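PDB 5C3U: L-serine ammonia-lyase from Rhizomucor miehei CAU432, which belongs to the family of pyridoxal-phosphate-dependent enzymes and holds pyridoxal-5'-phosphate in a pocket between two alpha/beta parts of its chain. Local coordinates for residues A96-V100 / H132-R138; D260-D265 / R326-M330. All coordinates share one frame. Numbering follows the deposited sequence.

Contact 1. Residues A96-V100 / H132-R138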
loop_
_atom_site.group_PDB
_atom_site.type_symbol
_atom_site.label_atom_id
_atom_site.label_comp_id
_atom_site.label_asym_id
_atom_site.label_seq_id
_atom_site.Cartn_x
_atom_site.Cartn_y
_atom_site.Cartn_z
ATOM N N ALA A 96 9.222 -9.648 -18.324
ATOM C CA ALA A 96 7.965 -9.363 -17.608
ATOM C C ALA A 96 6.842 -9.155 -18.619
ATOM O O ALA A 96 7.031 -8.509 -19.671
ATOM C CB ALA A 96 8.104 -8.149 -16.700
ATOM N N ILE A 97 5.702 -9.766 -18.325
ATOM C CA ILE A 97 4.490 -9.607 -19.111
ATOM C C ILE A 97 3.497 -8.878 -18.196
ATOM O O ILE A 97 3.076 -9.418 -17.158
ATOM C CB ILE A 97 3.908 -10.985 -19.556
ATOM C CG1 ILE A 97 4.915 -11.742 -20.436
ATOM C CG2 ILE A 97 2.558 -10.810 -20.249
ATOM C CD1 ILE A 97 4.859 -13.248 -20.262
ATOM N N ILE A 98 3.105 -7.678 -18.600
ATOM C CA ILE A 98 2.309 -6.823 -17.741
ATOM C C ILE A 98 0.970 -6.480 -18.407
ATOM O O ILE A 98 0.959 -6.030 -19.542
ATOM C CB ILE A 98 3.080 -5.519 -17.396
ATOM C CG1 ILE A 98 4.367 -5.832 -16.616
ATOM C CG2 ILE A 98 2.176 -4.541 -16.649
ATOM C CD1 ILE A 98 4.170 -6.619 -15.329
ATOM N N VAL A 99 -0.142 -6.711 -17.708
ATOM C CA VAL A 99 -1.459 -6.300 -18.228
ATOM C C VAL A 99 -2.013 -5.121 -17.409
ATOM O O VAL A 99 -2.042 -5.155 -16.157
ATOM C CB VAL A 99 -2.473 -7.478 -18.215
ATOM C CG1 VAL A 99 -3.810 -7.075 -18.840
ATOM C CG2 VAL A 99 -1.893 -8.675 -18.958
ATOM N N VAL A 100 -2.505 -4.103 -18.109
ATOM C CA VAL A 100 -3.139 -2.964 -17.426
ATOM C C VAL A 100 -4.490 -2.694 -18.112
ATOM O O VAL A 100 -4.665 -3.111 -19.267
ATOM C CB VAL A 100 -2.235 -1.722 -17.445
ATOM C CG1 VAL A 100 -0.837 -2.030 -16.865
ATOM C CG2 VAL A 100 -2.118 -1.156 -18.854
ATOM N N HIS A 132 -7.260 -11.534 -16.783
ATOM C CA HIS A 132 -6.600 -11.749 -18.057
ATOM C C HIS A 132 -5.152 -12.140 -17.896
ATOM O O HIS A 132 -4.706 -13.140 -18.469
ATOM C CB HIS A 132 -6.703 -10.509 -18.918
ATOM C CG HIS A 132 -6.285 -10.734 -20.343
ATOM N ND1 HIS A 132 -6.984 -11.522 -21.188
ATOM C CD2 HIS A 132 -5.206 -10.241 -21.066
ATOM C CE1 HIS A 132 -6.375 -11.536 -22.388
ATOM N NE2 HIS A 132 -5.292 -10.747 -22.316
ATOM N N ALA A 133 -4.406 -11.379 -17.096
ATOM C CA ALA A 133 -2.996 -11.722 -16.831
ATOM C C ALA A 133 -2.816 -13.154 -16.340
ATOM O O ALA A 133 -1.887 -13.841 -16.751
ATOM C CB ALA A 133 -2.358 -10.735 -15.850
ATOM N N ARG A 134 -3.713 -13.619 -15.473
ATOM C CA ARG A 134 -3.588 -14.969 -14.942
ATOM C C ARG A 134 -3.624 -16.050 -16.010
ATOM O O ARG A 134 -2.941 -17.072 -15.867
ATOM C CB ARG A 134 -4.618 -15.243 -13.852
ATOM C CG ARG A 134 -4.258 -14.556 -12.544
ATOM C CD ARG A 134 -5.228 -14.916 -11.423
ATOM N NE ARG A 134 -4.860 -14.215 -10.190
ATOM C CZ ARG A 134 -3.919 -14.626 -9.347
ATOM N NH1 ARG A 134 -3.638 -13.915 -8.258
ATOM N NH2 ARG A 134 -3.242 -15.733 -9.603
ATOM N N LYS A 135 -4.364 -15.803 -17.086
ATOM C CA LYS A 135 -4.453 -16.743 -18.215
ATOM C C LYS A 135 -3.227 -16.702 -19.146
ATOM O O LYS A 135 -3.170 -17.458 -20.117
ATOM C CB LYS A 135 -5.699 -16.483 -19.073
ATOM C CG LYS A 135 -6.956 -16.031 -18.358
ATOM C CD LYS A 135 -7.765 -17.171 -17.778
ATOM C CE LYS A 135 -9.223 -16.756 -17.625
ATOM N NZ LYS A 135 -9.887 -17.523 -16.531
ATOM N N LEU A 136 -2.260 -15.827 -18.866
ATOM C CA LEU A 136 -1.077 -15.690 -19.730
ATOM C C LEU A 136 0.146 -16.401 -19.187
ATOM O O LEU A 136 1.230 -16.339 -19.781
ATOM C CB LEU A 136 -0.728 -14.213 -19.933
ATOM C CG LEU A 136 -1.831 -13.326 -20.505
ATOM C CD1 LEU A 136 -1.259 -11.949 -20.825
ATOM C CD2 LEU A 136 -2.418 -13.968 -21.756
ATOM N N VAL A 137 -0.018 -17.050 -18.045
ATOM C CA VAL A 137 1.087 -17.676 -17.369
ATOM C C VAL A 137 1.377 -19.035 -18.012
ATOM O O VAL A 137 0.547 -19.946 -17.970
ATOM C CB VAL A 137 0.821 -17.889 -15.871
ATOM C CG1 VAL A 137 2.032 -18.539 -15.218
ATOM C CG2 VAL A 137 0.471 -16.568 -15.164
ATOM N N ARG A 138 2.564 -19.151 -18.586
ATOM C CA ARG A 138 2.999 -20.381 -19.251
ATOM C C ARG A 138 3.903 -21.221 -18.338
ATOM O O ARG A 138 4.079 -20.883 -17.167
ATOM C CB ARG A 138 3.677 -20.015 -20.575
ATOM C CG ARG A 138 2.695 -19.487 -21.621
ATOM C CD ARG A 138 3.189 -18.209 -22.288
ATOM N NE ARG A 138 4.646 -18.099 -22.242
ATOM C CZ ARG A 138 5.348 -17.034 -22.615
ATOM N NH1 ARG A 138 4.751 -15.948 -23.089
ATOM N NH2 ARG A 138 6.665 -17.066 -22.507
#

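Contact 2. Residues D260-D265 / R326-M330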
loop_
_atom_site.group_PDB
_atom_site.type_symbol
_atom_site.label_atom_id
_atom_site.label_comp_id
_atom_site.label_asym_id
_atom_site.label_seq_id
_atom_site.Cartn_x
_atom_site.Cartn_y
_atom_site.Cartn_z
ATOM N N ASP A 260 -14.393 8.575 0.338
ATOM C CA ASP A 260 -13.571 9.060 -0.792
ATOM C C ASP A 260 -13.282 10.548 -0.652
ATOM O O ASP A 260 -12.177 10.994 -0.987
ATOM C CB ASP A 260 -14.251 8.735 -2.116
ATOM C CG ASP A 260 -13.926 7.324 -2.610
ATOM O OD1 ASP A 260 -13.285 6.538 -1.870
ATOM O OD2 ASP A 260 -14.309 6.991 -3.757
ATOM N N ALA A 261 -14.256 11.319 -0.158
ATOM C CA ALA A 261 -14.066 12.757 0.029
ATOM C C ALA A 261 -12.967 13.053 1.053
ATOM O O ALA A 261 -12.157 13.952 0.843
ATOM C CB ALA A 261 -15.371 13.465 0.400
ATOM N N MET A 262 -12.921 12.288 2.140
ATOM C CA MET A 262 -11.854 12.456 3.133
ATOM C C MET A 262 -10.493 12.107 2.537
ATOM O O MET A 262 -9.516 12.829 2.747
ATOM C CB MET A 262 -12.100 11.585 4.362
ATOM C CG MET A 262 -13.203 12.110 5.241
ATOM S SD MET A 262 -13.784 10.861 6.416
ATOM C CE MET A 262 -12.363 10.709 7.463
ATOM N N ALA A 263 -10.433 11.000 1.794
ATOM C CA ALA A 263 -9.174 10.570 1.186
ATOM C C ALA A 263 -8.707 11.603 0.164
ATOM O O ALA A 263 -7.520 11.907 0.093
ATOM C CB ALA A 263 -9.326 9.190 0.535
ATOM N N ALA A 264 -9.640 12.148 -0.609
ATOM C CA ALA A 264 -9.289 13.117 -1.650
ATOM C C ALA A 264 -8.775 14.417 -1.019
ATOM O O ALA A 264 -7.813 15.061 -1.498
ATOM C CB ALA A 264 -10.498 13.412 -2.520
ATOM N N ASP A 265 -9.434 14.833 0.044
ATOM C CA ASP A 265 -9.018 16.052 0.721
ATOM C C ASP A 265 -7.612 15.865 1.296
ATOM O O ASP A 265 -6.792 16.794 1.272
ATOM C CB ASP A 265 -10.010 16.441 1.815
ATOM C CG ASP A 265 -9.875 17.895 2.216
ATOM O OD1 ASP A 265 -9.790 18.769 1.320
ATOM O OD2 ASP A 265 -9.833 18.170 3.419
ATOM N N ARG A 326 -10.747 18.051 -6.497
ATOM C CA ARG A 326 -11.161 19.382 -6.054
ATOM C C ARG A 326 -12.602 19.691 -6.497
ATOM O O ARG A 326 -13.424 20.092 -5.663
ATOM C CB ARG A 326 -10.157 20.451 -6.499
ATOM C CG ARG A 326 -8.860 20.437 -5.682
ATOM C CD ARG A 326 -7.846 21.494 -6.090
ATOM N NE ARG A 326 -7.550 21.442 -7.514
ATOM C CZ ARG A 326 -6.765 22.302 -8.155
ATOM N NH1 ARG A 326 -6.574 22.172 -9.467
ATOM N NH2 ARG A 326 -6.183 23.298 -7.500
ATOM N N LYS A 327 -12.915 19.466 -7.776
ATOM C CA LYS A 327 -14.281 19.669 -8.313
ATOM C C LYS A 327 -15.359 18.847 -7.621
ATOM O O LYS A 327 -16.474 19.334 -7.421
ATOM C CB LYS A 327 -14.361 19.283 -9.790
ATOM C CG LYS A 327 -13.685 20.212 -10.774
ATOM C CD LYS A 327 -14.510 20.254 -12.053
ATOM C CE LYS A 327 -13.651 20.391 -13.303
ATOM N NZ LYS A 327 -12.855 19.156 -13.572
ATOM N N LYS A 328 -15.042 17.592 -7.310
ATOM C CA LYS A 328 -16.054 16.603 -6.927
ATOM C C LYS A 328 -16.307 16.483 -5.419
ATOM O O LYS A 328 -17.438 16.186 -5.012
ATOM C CB LYS A 328 -15.691 15.226 -7.510
ATOM C CG LYS A 328 -16.835 14.228 -7.613
ATOM N N TYR A 329 -15.268 16.700 -4.608
ATOM C CA TYR A 329 -15.318 16.398 -3.173
ATOM C C TYR A 329 -15.175 17.579 -2.213
ATOM O O TYR A 329 -15.463 17.450 -1.017
ATOM C CB TYR A 329 -14.226 15.377 -2.837
ATOM C CG TYR A 329 -14.411 14.064 -3.559
ATOM C CD1 TYR A 329 -15.463 13.206 -3.231
ATOM C CD2 TYR A 329 -13.540 13.681 -4.573
ATOM C CE1 TYR A 329 -15.631 12.006 -3.896
ATOM C CE2 TYR A 329 -13.707 12.482 -5.244
ATOM C CZ TYR A 329 -14.749 11.654 -4.900
ATOM O OH TYR A 329 -14.916 10.466 -5.575
ATOM N N MET A 330 -14.724 18.718 -2.714
ATOM C CA MET A 330 -14.408 19.847 -1.838
ATOM C C MET A 330 -15.348 21.041 -2.004
ATOM O O MET A 330 -15.700 21.414 -3.125
ATOM C CB MET A 330 -12.958 20.262 -2.053
ATOM C CG MET A 330 -11.988 19.384 -1.282
ATOM S SD MET A 330 -10.483 19.091 -2.216
ATOM C CE MET A 330 -10.621 17.361 -2.653
#

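Contact 1. Residues A96-V100 / H132-R138
Apolar packing of a helix end and the turn after it against one face of a parallel sheet makes this contact, in the smaller of the two sheets of the pyridoxal-phosphate-dependent enzyme fold. It illustrates how a beta strand serves two layers at once: Ile97 and Val99 point toward residues 132-138, while Ile98 between them points away. Val99 meets three residues. Val99 CG2 lies 3.8 Å from both Ala133 CB and Leu136 CD1, and Val99 CG1 meets the ring edge of His132, 4.1 Å from His132 CD2. The small side chain of Ala133 lets the backbones come close, with the CA atoms of Val99 and Ala133 5.8 Å apart. In the type I turn from Arg134 to Val137, Leu136 brings CD1 to 4.0 Å from Ile97 CG2. Farther out, Ile97 CD1 rests 3.9 Å from Arg138 NH1, a van der Waals touch on the guanidinium. No hydrogen bond crosses. Strand 95-100 is instead bonded through its backbone to strands 72-75 and 118-121; Leu136 also touches Ile120, and Ile98 packs on Val82 and Val85 of helix 79-92, so that helices lie on both faces of the sheet.

Contact 2. Residues D260-D265 / R326-M330
Tyr329 lays its ring along the first turn of helix 260-274, with the backbone carbonyl carbon of Asp260 over one ring face and Ala261 and Ala264 also packed against the ring. Tyr329 CD1 is 3.6 Å from Ala261 CB, and Tyr329 CD2 is 3.7 Å from Ala264 CB; such small side chains let the ring come close to the helix backbone, and the CA atoms of Ala261 and Tyr329 are 5.0 Å apart. Met330, the last modelled residue, extends the patch: Met330 CE lies 4.0 Å from Ala264 CB and 3.8 Å from Ala264 O, while Met330 CG sits 3.5 Å from Asp265 OD1. The carboxylates have partners elsewhere, Asp260 in Thr230 and the backbone of Ile231, Asp265 in a salt bridge to Arg268. This is plain helix packing: helix 260-274 follows strand 253-258, outermost in the larger sheet, and the Asp260 side chain is about 13 Å from the bound pyridoxal-5'-phosphate. C-terminal helix 319-329 is held here by van der Waals packing, mostly of apolar side chains, with no directional bond between the segments.

Both contacts illustrate one principle, that side-chain packing alone can join elements that share no hydrogen bond, in two settings. Contact 1 is partly buried and joins a helix end to a strand inside the four-stranded parallel sheet, with branched aliphatic side chains doing most of the work. Contact 2 is a surface contact between two helices, in which an aromatic ring and a methionine meet alanines, and the two aspartates that take part have their polar partners outside it. They share no helix or strand: contact 1 closes before contact 2 opens along the chain, their centres are 34 Å apart, and their nearest atoms are about 20 Å apart.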